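Local coordinates for putative surface-anchored fimbrial subunit (Corynebacterium diphtheriae, PDB 3HR6), which forms the shaft of Corynebacterium diphtheriae pili as the major pilin, built of tandem Ig-like modules stabilised by isopeptide and disulfide bonds, at residues G164-I175 against D249-V260; T261-L269 against E418-Q426. One frame throughout, in Å; residues are numbered along the deposited sequence.

Contact 1 (G164-I175 against D249-V260). With CA (calcium ion), chain B.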
# COMPACT_ATOMS: atom_id res chain seq x y z
N GLY A 164 15.09 -9.13 -13.69
CA GLY A 164 16.42 -8.72 -14.08
C GLY A 164 16.49 -7.23 -14.35
O GLY A 164 17.58 -6.68 -14.50
N GLU A 165 15.33 -6.59 -14.39
CA GLU A 165 15.25 -5.14 -14.50
C GLU A 165 14.61 -4.54 -13.23
O GLU A 165 14.17 -5.24 -12.33
CB GLU A 165 14.35 -4.80 -15.69
CG GLU A 165 14.89 -5.27 -17.05
CD GLU A 165 14.63 -4.25 -18.16
OE1 GLU A 165 13.49 -3.84 -18.36
OE2 GLU A 165 15.59 -3.88 -18.85
N ASN A 166 14.59 -3.22 -13.19
CA ASN A 166 13.95 -2.51 -12.11
C ASN A 166 12.54 -2.04 -12.44
O ASN A 166 12.23 -1.67 -13.56
CB ASN A 166 14.77 -1.30 -11.72
CG ASN A 166 16.17 -1.66 -11.31
OD1 ASN A 166 16.39 -2.52 -10.46
ND2 ASN A 166 17.15 -1.03 -11.95
N VAL A 167 11.71 -2.09 -11.41
CA VAL A 167 10.39 -1.48 -11.42
C VAL A 167 10.51 -0.16 -10.69
O VAL A 167 11.37 0.02 -9.83
CB VAL A 167 9.33 -2.40 -10.77
CG1 VAL A 167 9.66 -2.76 -9.25
CG2 VAL A 167 7.88 -1.82 -10.93
N LYS A 168 9.61 0.75 -11.01
CA LYS A 168 9.45 2.00 -10.28
C LYS A 168 8.01 2.11 -9.84
O LYS A 168 7.09 1.78 -10.58
CB LYS A 168 9.82 3.17 -11.17
CG LYS A 168 9.68 4.55 -10.53
CD LYS A 168 10.40 5.57 -11.38
CE LYS A 168 10.10 6.94 -11.01
NZ LYS A 168 10.80 7.90 -11.92
N TYR A 169 7.81 2.52 -8.59
CA TYR A 169 6.49 2.80 -8.07
C TYR A 169 6.36 4.24 -7.67
O TYR A 169 7.32 4.88 -7.28
CB TYR A 169 6.18 1.94 -6.88
CG TYR A 169 6.03 0.49 -7.17
CD1 TYR A 169 5.04 0.04 -8.03
CD2 TYR A 169 6.87 -0.43 -6.62
CE1 TYR A 169 4.91 -1.35 -8.30
CE2 TYR A 169 6.74 -1.77 -6.85
CZ TYR A 169 5.77 -2.22 -7.72
OH TYR A 169 5.74 -3.58 -7.91
N ARG A 170 5.15 4.74 -7.78
CA ARG A 170 4.79 6.11 -7.45
C ARG A 170 3.53 6.03 -6.59
O ARG A 170 2.54 5.40 -6.97
CB ARG A 170 4.50 6.91 -8.71
CG ARG A 170 4.08 8.31 -8.46
CD ARG A 170 3.64 8.93 -9.74
NE ARG A 170 3.49 10.37 -9.63
CZ ARG A 170 2.38 11.00 -9.28
NH1 ARG A 170 1.27 10.33 -8.99
NH2 ARG A 170 2.38 12.35 -9.23
N VAL A 171 3.61 6.64 -5.42
CA VAL A 171 2.53 6.67 -4.45
C VAL A 171 2.16 8.12 -4.17
O VAL A 171 2.97 8.90 -3.60
CB VAL A 171 2.90 5.99 -3.11
CG1 VAL A 171 1.70 6.10 -2.09
CG2 VAL A 171 3.30 4.54 -3.32
N ALA A 172 0.97 8.51 -4.59
CA ALA A 172 0.49 9.88 -4.44
C ALA A 172 -0.58 9.95 -3.33
O ALA A 172 -1.63 9.33 -3.49
CB ALA A 172 -0.08 10.36 -5.71
N THR A 173 -0.27 10.67 -2.26
CA THR A 173 -1.14 10.77 -1.09
C THR A 173 -1.61 12.17 -0.92
O THR A 173 -0.82 13.09 -0.89
CB THR A 173 -0.37 10.34 0.18
OG1 THR A 173 0.08 9.00 0.02
CG2 THR A 173 -1.17 10.49 1.48
N LYS A 174 -2.91 12.34 -0.79
CA LYS A 174 -3.50 13.64 -0.58
C LYS A 174 -3.38 14.04 0.87
O LYS A 174 -3.62 13.20 1.74
CB LYS A 174 -4.96 13.62 -1.01
CG LYS A 174 -5.01 13.57 -2.50
CD LYS A 174 -6.32 13.73 -3.16
CE LYS A 174 -6.12 13.80 -4.71
NZ LYS A 174 -5.41 15.02 -5.33
N ILE A 175 -3.00 15.30 1.11
CA ILE A 175 -3.01 15.83 2.46
C ILE A 175 -4.42 16.29 2.77
O ILE A 175 -4.91 17.21 2.12
CB ILE A 175 -2.03 17.01 2.65
CG1 ILE A 175 -0.64 16.64 2.16
CG2 ILE A 175 -2.04 17.47 4.11
CD1 ILE A 175 -0.04 15.42 2.85
N ASP A 249 -4.92 19.44 0.59
CA ASP A 249 -5.26 19.03 -0.76
C ASP A 249 -4.09 18.94 -1.73
O ASP A 249 -4.30 18.57 -2.89
CB ASP A 249 -6.41 19.87 -1.33
CG ASP A 249 -7.64 19.80 -0.47
OD1 ASP A 249 -8.02 18.68 -0.06
OD2 ASP A 249 -8.18 20.86 -0.17
N GLN A 250 -2.87 19.21 -1.26
CA GLN A 250 -1.66 18.92 -2.05
C GLN A 250 -1.34 17.45 -1.96
O GLN A 250 -1.86 16.73 -1.11
CB GLN A 250 -0.49 19.79 -1.55
CG GLN A 250 -0.74 21.26 -1.71
CD GLN A 250 0.41 22.09 -1.20
OE1 GLN A 250 1.50 21.57 -0.99
NE2 GLN A 250 0.18 23.37 -0.99
N GLU A 251 -0.46 16.96 -2.85
CA GLU A 251 -0.06 15.56 -2.83
C GLU A 251 1.36 15.45 -2.31
O GLU A 251 2.22 16.26 -2.67
CB GLU A 251 -0.16 14.90 -4.18
CG GLU A 251 -1.59 14.81 -4.62
CD GLU A 251 -1.78 14.15 -5.94
OE1 GLU A 251 -0.80 13.84 -6.67
OE2 GLU A 251 -2.98 13.99 -6.25
N LEU A 252 1.53 14.50 -1.43
CA LEU A 252 2.82 13.99 -1.05
C LEU A 252 3.11 12.83 -1.97
O LEU A 252 2.37 11.85 -1.92
CB LEU A 252 2.74 13.53 0.41
CG LEU A 252 4.04 12.95 0.96
CD1 LEU A 252 5.05 14.04 1.15
CD2 LEU A 252 3.78 12.18 2.31
N VAL A 253 4.17 12.88 -2.77
CA VAL A 253 4.45 11.85 -3.75
C VAL A 253 5.77 11.20 -3.40
O VAL A 253 6.74 11.90 -3.22
CB VAL A 253 4.52 12.41 -5.18
CG1 VAL A 253 4.87 11.27 -6.18
CG2 VAL A 253 3.15 13.10 -5.54
N VAL A 254 5.74 9.89 -3.18
CA VAL A 254 6.89 9.06 -2.92
C VAL A 254 7.10 8.25 -4.18
O VAL A 254 6.16 7.57 -4.67
CB VAL A 254 6.65 8.14 -1.72
CG1 VAL A 254 7.83 7.15 -1.50
CG2 VAL A 254 6.37 9.00 -0.49
N GLU A 255 8.32 8.30 -4.72
CA GLU A 255 8.71 7.42 -5.80
C GLU A 255 9.92 6.63 -5.44
O GLU A 255 10.77 7.11 -4.72
CB GLU A 255 8.98 8.18 -7.08
CG GLU A 255 7.73 8.77 -7.65
CD GLU A 255 7.98 9.38 -9.03
OE1 GLU A 255 9.10 9.87 -9.30
OE2 GLU A 255 7.05 9.32 -9.86
N PHE A 256 9.98 5.39 -5.90
CA PHE A 256 11.16 4.58 -5.72
C PHE A 256 11.28 3.50 -6.78
O PHE A 256 10.29 3.12 -7.41
CB PHE A 256 11.16 3.97 -4.30
CG PHE A 256 10.06 2.98 -4.05
CD1 PHE A 256 10.27 1.62 -4.17
CD2 PHE A 256 8.79 3.43 -3.64
CE1 PHE A 256 9.21 0.73 -3.91
CE2 PHE A 256 7.74 2.54 -3.40
CZ PHE A 256 7.97 1.19 -3.50
N GLU A 257 12.51 3.03 -6.93
CA GLU A 257 12.81 1.90 -7.80
C GLU A 257 13.27 0.70 -6.95
O GLU A 257 13.85 0.87 -5.88
CB GLU A 257 13.88 2.24 -8.82
CG GLU A 257 13.48 3.27 -9.83
CD GLU A 257 14.48 3.41 -10.97
OE1 GLU A 257 15.22 2.44 -11.24
OE2 GLU A 257 14.54 4.49 -11.59
N ALA A 258 12.98 -0.49 -7.45
CA ALA A 258 13.54 -1.70 -6.86
C ALA A 258 13.76 -2.76 -7.92
O ALA A 258 13.04 -2.79 -8.91
CB ALA A 258 12.62 -2.23 -5.79
N PRO A 259 14.74 -3.64 -7.69
CA PRO A 259 14.98 -4.70 -8.67
C PRO A 259 13.94 -5.82 -8.62
O PRO A 259 13.54 -6.30 -7.56
CB PRO A 259 16.39 -5.19 -8.32
CG PRO A 259 16.64 -4.81 -6.99
CD PRO A 259 15.82 -3.56 -6.70
N VAL A 260 13.48 -6.21 -9.79
CA VAL A 260 12.60 -7.38 -9.87
C VAL A 260 13.52 -8.59 -9.89
O VAL A 260 14.17 -8.82 -10.90
CB VAL A 260 11.65 -7.33 -11.10
CG1 VAL A 260 10.76 -8.53 -11.15
CG2 VAL A 260 10.77 -6.07 -11.08
CA CA B . 12.31 -1.61 -18.79
O HOH W 1 16.60 -7.22 -11.23
O HOH W 2 14.74 -1.65 -19.74
O HOH W 3 13.42 -1.38 -16.41
O HOH W 4 13.75 7.04 -10.86
O HOH W 5 -0.83 12.19 -8.88
O HOH W 6 1.10 14.93 -7.77
O HOH W 7 6.03 11.67 -10.12
O HOH W 8 2.75 9.26 -0.84

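Contact 2 (T261-L269 against E418-Q426)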
# COMPACT_ATOMS: atom_id res chain seq x y z
N THR A 261 13.53 -9.41 -8.84
CA THR A 261 14.58 -10.42 -8.71
C THR A 261 14.11 -11.81 -9.05
O THR A 261 14.95 -12.69 -9.32
CB THR A 261 15.23 -10.48 -7.32
OG1 THR A 261 14.33 -11.09 -6.38
CG2 THR A 261 15.58 -9.10 -6.82
N LYS A 262 12.80 -12.02 -9.05
CA LYS A 262 12.29 -13.35 -9.37
C LYS A 262 10.88 -13.30 -9.81
O LYS A 262 10.13 -12.37 -9.49
CB LYS A 262 12.45 -14.31 -8.20
CG LYS A 262 11.71 -13.92 -6.97
CD LYS A 262 12.23 -14.70 -5.76
CE LYS A 262 11.46 -14.38 -4.50
NZ LYS A 262 11.93 -15.27 -3.36
N GLN A 263 10.49 -14.34 -10.54
CA GLN A 263 9.15 -14.42 -11.04
C GLN A 263 8.21 -14.75 -9.89
O GLN A 263 8.41 -15.75 -9.17
CB GLN A 263 9.07 -15.57 -12.05
CG GLN A 263 7.65 -15.86 -12.55
CD GLN A 263 7.65 -16.94 -13.61
OE1 GLN A 263 7.62 -16.65 -14.83
NE2 GLN A 263 7.69 -18.16 -13.16
N PRO A 264 7.12 -13.97 -9.76
CA PRO A 264 6.12 -14.36 -8.78
C PRO A 264 5.55 -15.73 -9.14
O PRO A 264 5.22 -15.97 -10.33
CB PRO A 264 5.05 -13.27 -8.91
CG PRO A 264 5.69 -12.18 -9.53
CD PRO A 264 6.75 -12.74 -10.46
N GLU A 265 5.47 -16.59 -8.16
CA GLU A 265 4.97 -17.96 -8.39
C GLU A 265 3.57 -17.99 -8.98
O GLU A 265 3.27 -18.91 -9.77
CB GLU A 265 5.03 -18.76 -7.11
CG GLU A 265 6.46 -19.04 -6.70
CD GLU A 265 6.55 -20.09 -5.64
OE1 GLU A 265 6.79 -21.26 -6.00
OE2 GLU A 265 6.33 -19.75 -4.45
N ASN A 266 2.75 -16.99 -8.65
CA ASN A 266 1.38 -16.97 -9.18
C ASN A 266 1.25 -15.92 -10.27
O ASN A 266 0.15 -15.50 -10.57
CB ASN A 266 0.40 -16.70 -8.06
CG ASN A 266 0.59 -15.35 -7.43
OD1 ASN A 266 1.49 -14.59 -7.80
ND2 ASN A 266 -0.24 -15.03 -6.41
N GLY A 267 2.39 -15.46 -10.79
CA GLY A 267 2.45 -14.39 -11.77
C GLY A 267 2.15 -12.99 -11.32
O GLY A 267 2.27 -12.11 -12.12
N GLN A 268 1.78 -12.80 -10.05
CA GLN A 268 1.29 -11.52 -9.59
C GLN A 268 2.38 -10.79 -8.79
O GLN A 268 2.71 -11.22 -7.70
CB GLN A 268 0.07 -11.71 -8.71
CG GLN A 268 -0.95 -12.69 -9.25
CD GLN A 268 -1.40 -12.34 -10.64
OE1 GLN A 268 -1.12 -13.08 -11.65
NE2 GLN A 268 -2.13 -11.23 -10.73
N LEU A 269 2.89 -9.70 -9.36
CA LEU A 269 3.80 -8.79 -8.66
C LEU A 269 2.90 -7.62 -8.20
O LEU A 269 2.59 -6.68 -8.97
CB LEU A 269 4.92 -8.32 -9.54
CG LEU A 269 5.91 -7.40 -8.88
CD1 LEU A 269 6.89 -8.12 -7.98
CD2 LEU A 269 6.70 -6.68 -9.98
N GLU A 418 -6.74 -7.52 -17.58
CA GLU A 418 -7.19 -7.10 -16.26
C GLU A 418 -7.67 -8.23 -15.36
O GLU A 418 -7.57 -8.12 -14.15
CB GLU A 418 -8.28 -6.02 -16.37
CG GLU A 418 -9.60 -6.51 -16.94
CD GLU A 418 -10.52 -5.38 -17.47
OE1 GLU A 418 -10.06 -4.23 -17.61
OE2 GLU A 418 -11.70 -5.67 -17.73
N SER A 419 -8.16 -9.31 -15.93
CA SER A 419 -8.60 -10.46 -15.15
C SER A 419 -7.51 -11.45 -14.74
O SER A 419 -7.78 -12.34 -13.93
CB SER A 419 -9.70 -11.23 -15.86
OG SER A 419 -9.21 -12.16 -16.84
N THR A 420 -6.32 -11.34 -15.32
CA THR A 420 -5.24 -12.32 -15.10
C THR A 420 -4.92 -12.37 -13.63
O THR A 420 -4.60 -11.37 -13.06
CB THR A 420 -4.00 -11.91 -15.91
OG1 THR A 420 -4.43 -11.95 -17.28
CG2 THR A 420 -2.85 -12.90 -15.73
N ASN A 421 -5.01 -13.56 -13.03
CA ASN A 421 -4.64 -13.68 -11.62
C ASN A 421 -3.86 -14.94 -11.27
O ASN A 421 -3.72 -15.29 -10.11
CB ASN A 421 -5.89 -13.53 -10.72
CG ASN A 421 -6.95 -14.60 -10.94
OD1 ASN A 421 -6.85 -15.52 -11.77
ND2 ASN A 421 -8.00 -14.46 -10.16
N VAL A 422 -3.37 -15.62 -12.31
CA VAL A 422 -2.40 -16.70 -12.18
C VAL A 422 -1.28 -16.49 -13.21
O VAL A 422 -1.40 -15.65 -14.10
CB VAL A 422 -3.07 -18.04 -12.36
CG1 VAL A 422 -4.16 -18.24 -11.32
CG2 VAL A 422 -3.62 -18.21 -13.78
N LEU A 423 -0.19 -17.24 -13.07
CA LEU A 423 0.92 -17.14 -13.98
C LEU A 423 0.47 -17.48 -15.40
O LEU A 423 -0.19 -18.47 -15.63
CB LEU A 423 2.04 -18.07 -13.52
CG LEU A 423 3.33 -18.07 -14.34
CD1 LEU A 423 4.07 -16.79 -14.13
CD2 LEU A 423 4.19 -19.24 -13.97
N VAL A 424 0.81 -16.64 -16.36
CA VAL A 424 0.46 -16.91 -17.74
C VAL A 424 1.54 -17.82 -18.31
O VAL A 424 2.71 -17.53 -18.18
CB VAL A 424 0.36 -15.63 -18.55
CG1 VAL A 424 0.08 -15.95 -19.99
CG2 VAL A 424 -0.71 -14.68 -18.00
N GLU A 425 1.14 -18.93 -18.91
CA GLU A 425 2.10 -19.88 -19.45
C GLU A 425 1.80 -20.23 -20.87
O GLU A 425 0.65 -20.28 -21.31
CB GLU A 425 2.12 -21.13 -18.58
CG GLU A 425 2.67 -20.78 -17.21
CD GLU A 425 3.17 -21.98 -16.48
OE1 GLU A 425 2.45 -22.39 -15.55
OE2 GLU A 425 4.27 -22.50 -16.86
N GLN A 426 2.84 -20.56 -21.61
CA GLN A 426 2.65 -21.21 -22.89
C GLN A 426 3.73 -22.27 -23.03
O GLN A 426 4.88 -21.98 -22.78
CB GLN A 426 2.78 -20.17 -24.01
CG GLN A 426 2.46 -20.68 -25.39
CD GLN A 426 1.04 -21.19 -25.47
OE1 GLN A 426 0.82 -22.38 -25.64
NE2 GLN A 426 0.08 -20.32 -25.28

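Contact 1 (G164-I175 against D249-V260)
Residues 166-174 and 251-259 run antiparallel, their axes 4.4 Å apart at closest approach and 160° between directions, and backbone bonds continue past both strand ends, G164 N to V260 O and D249 N to I175 O. The face bearing K168, R170, K174, E251, E255 and E257 is largely charged, with V253 an apolar part. K174 runs alongside E251 and its NZ forms a salt bridge to E251 OE2 (2.8 Å), on the anti lone pair. The E255 carboxylate is shared: long salt bridges join OE1 to K168 NZ and OE2 to R170 NE (3.7 Å each). The R170 guanidinium and E255 carboxylate planes stand 79° apart, and V253 CG1 lies over one guanidinium face, toward its rim. Waters link R170 NE to E255 OE2 and R170 NH1 to E251 OE1. The other face, with V167, Y169, V171, L252, V254 and F256, is mostly apolar. The F256 ring, swung between its backbone N and carbonyl carbon (chi1 66°), takes Y169 CB over its face, 4.2 Å from the centroid, and its CZ lies 3.7 Å from Y169 CD2. L252 touches V207 and V189 of strands 206-209 and 187-192. Beyond the strand, E165 OE1 binds calcium (2.6 Å), with D153, D155, Q158 and G160 completing the protein ligands. Hydrophobic groups of this Ig-like module thus turn inward; outside, the long, water-supplemented E255 pairs are probably individually weak, whereas K174-E251 is direct.

Contact 2 (T261-L269 against E418-Q426)
L423 packs against the tight turn at 264-267 in a loop-to-loop contact, made just before strands 268-276 and 424-432 begin; both belong to one mixed sheet in which strand 302-315 lies between them. The L423 and Q263 side chains cross at about a right angle, with L423 CD1 3.6 Å from Q263 CD and CD2 3.8 Å from Q263 NE2. Q263 gets there with CG anti to its backbone N (chi1 173°) and the chain extended beyond, and the amide is held at both ends: OE1 accepts from G366 N, and NE2 bonds to Q308 OE1. The leucine therefore rests against a side chain already fixed by two neighbouring strands. L423 CD1 also lies 3.7 Å from G267 CA. P264 to G267 form a type I beta turn, closed by the bond from G267 N to P264 O (2.9 Å). An Asx turn overlaps its end: N266 OD1 accepts from Q268 N at 2.9 Å, the donor standing 46° out of the carbonyl plane. G267 has positive phi (72°), and its CA sits 3.8 Å from L423 CA, so the two backbones meet directly. At the same place V422 CA makes a CH...O contact of 3.2 Å to N266 O. Farther along, the buried Q268 side chain bends at chi2 to lie against the backbone of T420 and N421; T420 O accepts from K305 NZ of the intervening strand.

From the N terminus, the chain enters contact 1 at G164, at the end of the calcium-binding loop, and runs along strand 166-174; the 73 residues that follow include strands 187-192 and 206-209 before strand 251-259 returns to close the loop. V260 passes straight into T261, so contact 2 opens where contact 1 ends. A second, longer loop of 148 residues then closes at 418-426. The loops are in series, neither nested nor crossed. Contact 1 stays within one five-stranded sheet, whereas contact 2 joins the start of strand 268-276 to the approach to strand 424-432. Although their centres are 22 Å apart, the contacts touch where L269 CD2 packs 3.8 Å from Y169 OH.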